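Local structure of putative hemin transport system, substrate-binding protein (Burkholderia cenocepacia J2315, 5GIZ) at residues D137-R142 with T261-L266. The protein binds heme in the periplasm and probably delivers it to a transporter for import across the inner membrane. Sequence-based numbering, arbitrary orientation.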
ATOM      1  N   ASP A 137      -1.855  -4.596  20.048  1.00 16.69           N
ATOM      2  CA  ASP A 137      -2.486  -4.306  21.341  1.00 19.12           C
ATOM      3  C   ASP A 137      -3.662  -3.362  21.229  1.00 18.23           C
ATOM      4  O   ASP A 137      -4.700  -3.601  21.853  1.00 19.43           O
ATOM      5  CB  ASP A 137      -1.481  -3.705  22.352  1.00 20.35           C
ATOM      6  CG  ASP A 137      -0.438  -4.709  22.825  1.00 21.77           C
ATOM      7  OD1 ASP A 137      -0.578  -5.937  22.524  1.00 20.22           O
ATOM      8  OD2 ASP A 137       0.532  -4.252  23.507  1.00 22.88           O
ATOM      9  N   ALA A 138      -3.508  -2.317  20.433  1.00 17.71           N
ATOM     10  CA  ALA A 138      -4.586  -1.331  20.246  1.00 17.35           C
ATOM     11  C   ALA A 138      -5.825  -1.991  19.600  1.00 17.14           C
ATOM     12  O   ALA A 138      -6.975  -1.787  20.004  1.00 18.02           O
ATOM     13  CB  ALA A 138      -4.090  -0.173  19.402  1.00 17.86           C
ATOM     14  N   VAL A 139      -5.599  -2.814  18.593  1.00 15.47           N
ATOM     15  CA  VAL A 139      -6.686  -3.505  17.885  1.00 15.82           C
ATOM     16  C   VAL A 139      -7.379  -4.516  18.793  1.00 16.58           C
ATOM     17  O   VAL A 139      -8.621  -4.552  18.880  1.00 16.92           O
ATOM     18  CB  VAL A 139      -6.167  -4.166  16.600  1.00 14.89           C
ATOM     19  CG1 VAL A 139      -7.224  -5.044  15.949  1.00 14.89           C
ATOM     20  CG2 VAL A 139      -5.737  -3.091  15.634  1.00 14.77           C
ATOM     21  N   ALA A 140      -6.575  -5.268  19.538  1.00 16.88           N
ATOM     22  CA  ALA A 140      -7.084  -6.314  20.409  1.00 18.72           C
ATOM     23  C   ALA A 140      -7.934  -5.748  21.565  1.00 19.88           C
ATOM     24  O   ALA A 140      -8.791  -6.463  22.050  1.00 21.44           O
ATOM     25  CB  ALA A 140      -5.946  -7.168  20.938  1.00 19.34           C
ATOM     26  N   ALA A 141      -7.725  -4.476  21.915  1.00 21.49           N
ATOM     27  CA  ALA A 141      -8.368  -3.867  23.083  1.00 22.39           C
ATOM     28  C   ALA A 141      -9.877  -3.818  22.863  1.00 23.39           C
ATOM     29  O   ALA A 141     -10.672  -4.046  23.786  1.00 25.14           O
ATOM     30  CB  ALA A 141      -7.818  -2.479  23.320  1.00 23.02           C
ATOM     31  N   ARG A 142     -10.281  -3.516  21.636  1.00 21.92           N
ATOM     32  CA  ARG A 142     -11.679  -3.404  21.348  1.00 23.29           C
ATOM     33  C   ARG A 142     -11.974  -3.572  19.855  1.00 20.54           C
ATOM     34  O   ARG A 142     -11.385  -2.901  19.002  1.00 19.99           O
ATOM     35  CB  ARG A 142     -12.163  -2.054  21.846  1.00 27.36           C
ATOM     36  CG  ARG A 142     -13.636  -1.972  22.075  1.00 32.30           C
ATOM     37  CD  ARG A 142     -14.010  -0.607  22.632  1.00 35.67           C
ATOM     38  NE  ARG A 142     -13.401  -0.319  23.944  1.00 40.30           N
ATOM     39  CZ  ARG A 142     -13.952  -0.576  25.129  1.00 41.75           C
ATOM     40  NH1 ARG A 142     -15.149  -1.156  25.229  1.00 43.44           N
ATOM     41  NH2 ARG A 142     -13.294  -0.247  26.232  1.00 42.90           N
ATOM     42  N   THR A 261      -4.640   3.396  12.513  1.00 10.82           N
ATOM     43  CA  THR A 261      -5.482   4.414  11.964  1.00 10.68           C
ATOM     44  C   THR A 261      -6.731   3.855  11.362  1.00 10.60           C
ATOM     45  O   THR A 261      -7.856   4.368  11.620  1.00 11.22           O
ATOM     46  CB  THR A 261      -4.732   5.225  10.890  1.00 10.54           C
ATOM     47  OG1 THR A 261      -3.557   5.825  11.499  1.00 11.30           O
ATOM     48  CG2 THR A 261      -5.576   6.354  10.288  1.00 10.54           C
ATOM     49  N   LEU A 262      -6.594   2.766  10.603  1.00  9.70           N
ATOM     50  CA  LEU A 262      -7.793   2.107  10.101  1.00  9.91           C
ATOM     51  C   LEU A 262      -8.729   1.628  11.246  1.00  9.92           C
ATOM     52  O   LEU A 262      -9.927   1.804  11.209  1.00  9.36           O
ATOM     53  CB  LEU A 262      -7.394   0.924   9.243  1.00 10.24           C
ATOM     54  CG  LEU A 262      -8.592   0.175   8.630  1.00 10.44           C
ATOM     55  CD1 LEU A 262      -9.479   1.114   7.840  1.00 10.67           C
ATOM     56  CD2 LEU A 262      -8.088  -0.968   7.768  1.00 10.71           C
ATOM     57  N   HIS A 263      -8.142   1.029  12.270  1.00 10.18           N
ATOM     58  CA  HIS A 263      -8.923   0.551  13.409  1.00 10.48           C
ATOM     59  C   HIS A 263      -9.626   1.749  14.123  1.00 10.19           C
ATOM     60  O   HIS A 263     -10.797   1.661  14.455  1.00  9.98           O
ATOM     61  CB  HIS A 263      -8.007  -0.173  14.408  1.00 11.53           C
ATOM     62  CG  HIS A 263      -8.671  -0.575  15.672  1.00 12.32           C
ATOM     63  ND1 HIS A 263      -8.548   0.184  16.810  1.00 13.35           N
ATOM     64  CD2 HIS A 263      -9.418  -1.653  16.004  1.00 13.20           C
ATOM     65  CE1 HIS A 263      -9.226  -0.395  17.790  1.00 13.66           C
ATOM     66  NE2 HIS A 263      -9.706  -1.540  17.346  1.00 13.53           N
ATOM     67  N   ARG A 264      -8.938   2.880  14.266  1.00 10.23           N
ATOM     68  CA  ARG A 264      -9.555   4.051  14.885  1.00 10.42           C
ATOM     69  C   ARG A 264     -10.726   4.499  14.036  1.00 10.06           C
ATOM     70  O   ARG A 264     -11.804   4.777  14.550  1.00  9.67           O
ATOM     71  CB  ARG A 264      -8.578   5.250  14.985  1.00 10.93           C
ATOM     72  CG  ARG A 264      -9.146   6.533  15.543  1.00 12.14           C
ATOM     73  CD  ARG A 264      -8.294   7.799  15.333  1.00 13.26           C
ATOM     74  NE  ARG A 264      -7.085   7.716  16.123  1.00 13.91           N
ATOM     75  CZ  ARG A 264      -5.874   7.561  15.637  1.00 15.06           C
ATOM     76  NH1 ARG A 264      -5.654   7.547  14.349  1.00 15.20           N
ATOM     77  NH2 ARG A 264      -4.833   7.475  16.470  1.00 16.03           N
ATOM     78  N   ARG A 265     -10.503   4.606  12.739  1.00 10.02           N
ATOM     79  CA  ARG A 265     -11.548   5.096  11.842  1.00 10.46           C
ATOM     80  C   ARG A 265     -12.779   4.205  11.754  1.00 10.43           C
ATOM     81  O   ARG A 265     -13.950   4.650  11.772  1.00 10.50           O
ATOM     82  CB  ARG A 265     -11.022   5.456  10.446  1.00 10.84           C
ATOM     83  CG  ARG A 265      -9.952   6.567  10.495  1.00 11.56           C
ATOM     84  CD  ARG A 265      -9.599   7.094   9.108  1.00 12.14           C
ATOM     85  NE  ARG A 265      -8.586   8.097   9.291  1.00 12.95           N
ATOM     86  CZ  ARG A 265      -8.249   9.027   8.409  1.00 13.82           C
ATOM     87  NH1 ARG A 265      -8.828   9.111   7.214  1.00 14.99           N
ATOM     88  NH2 ARG A 265      -7.366   9.890   8.758  1.00 13.49           N
ATOM     89  N   LEU A 266     -12.526   2.914  11.765  1.00 10.09           N
ATOM     90  CA  LEU A 266     -13.643   1.969  11.728  1.00 10.06           C
ATOM     91  C   LEU A 266     -14.381   2.046  13.076  1.00 10.09           C
ATOM     92  O   LEU A 266     -15.625   1.975  13.108  1.00 10.43           O
ATOM     93  CB  LEU A 266     -13.135   0.550  11.527  1.00 10.46           C
ATOM     94  CG  LEU A 266     -12.566   0.211  10.158  1.00 10.56           C
ATOM     95  CD1 LEU A 266     -12.109  -1.219  10.142  1.00 10.94           C
ATOM     96  CD2 LEU A 266     -13.588   0.340   9.047  1.00 11.03           C
TER
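His-263 lays one face of its imidazole against the backbone of Val-139, whose CA stands 3.8 Å from the ring centroid in a CH-pi contact, 17° off the ring normal. With CG anti to the backbone N (chi1 174°), the histidine reaches out from helix 255-269 to the last turn of helix 118-141. Just beyond it, NE2 of His-263 donates a hydrogen bond to the carbonyl O of Arg-142, 2.7 Å long with an N-H...O angle of 160°. The acceptor lies in the imidazole plane, and the donor sits almost in line with the C=O bond. Edge bond and covered face together help to hold the ring's rotation. Val-139 adds its isopropyl group: CG2 packs 3.9 Å from both CB and CG of His-263, while CG1 comes within 4.0 Å of CD2. From an oblique direction the carbonyl O of Ala-138 approaches CE1 of His-263 at 3.5 Å. Arg-142 takes part through its backbone, and its guanidinium end leads away from helix 255-269. His-263 also touches Pro-144, just beyond the helix end, and Ala-179 in a separate loop. At the surface and away from the heme site, this side-chain-to-backbone tie joins the C-terminal helix to the end of the long helix 118-141, the inter-domain backbone helix characteristic of periplasmic binding proteins of this heme and siderophore class.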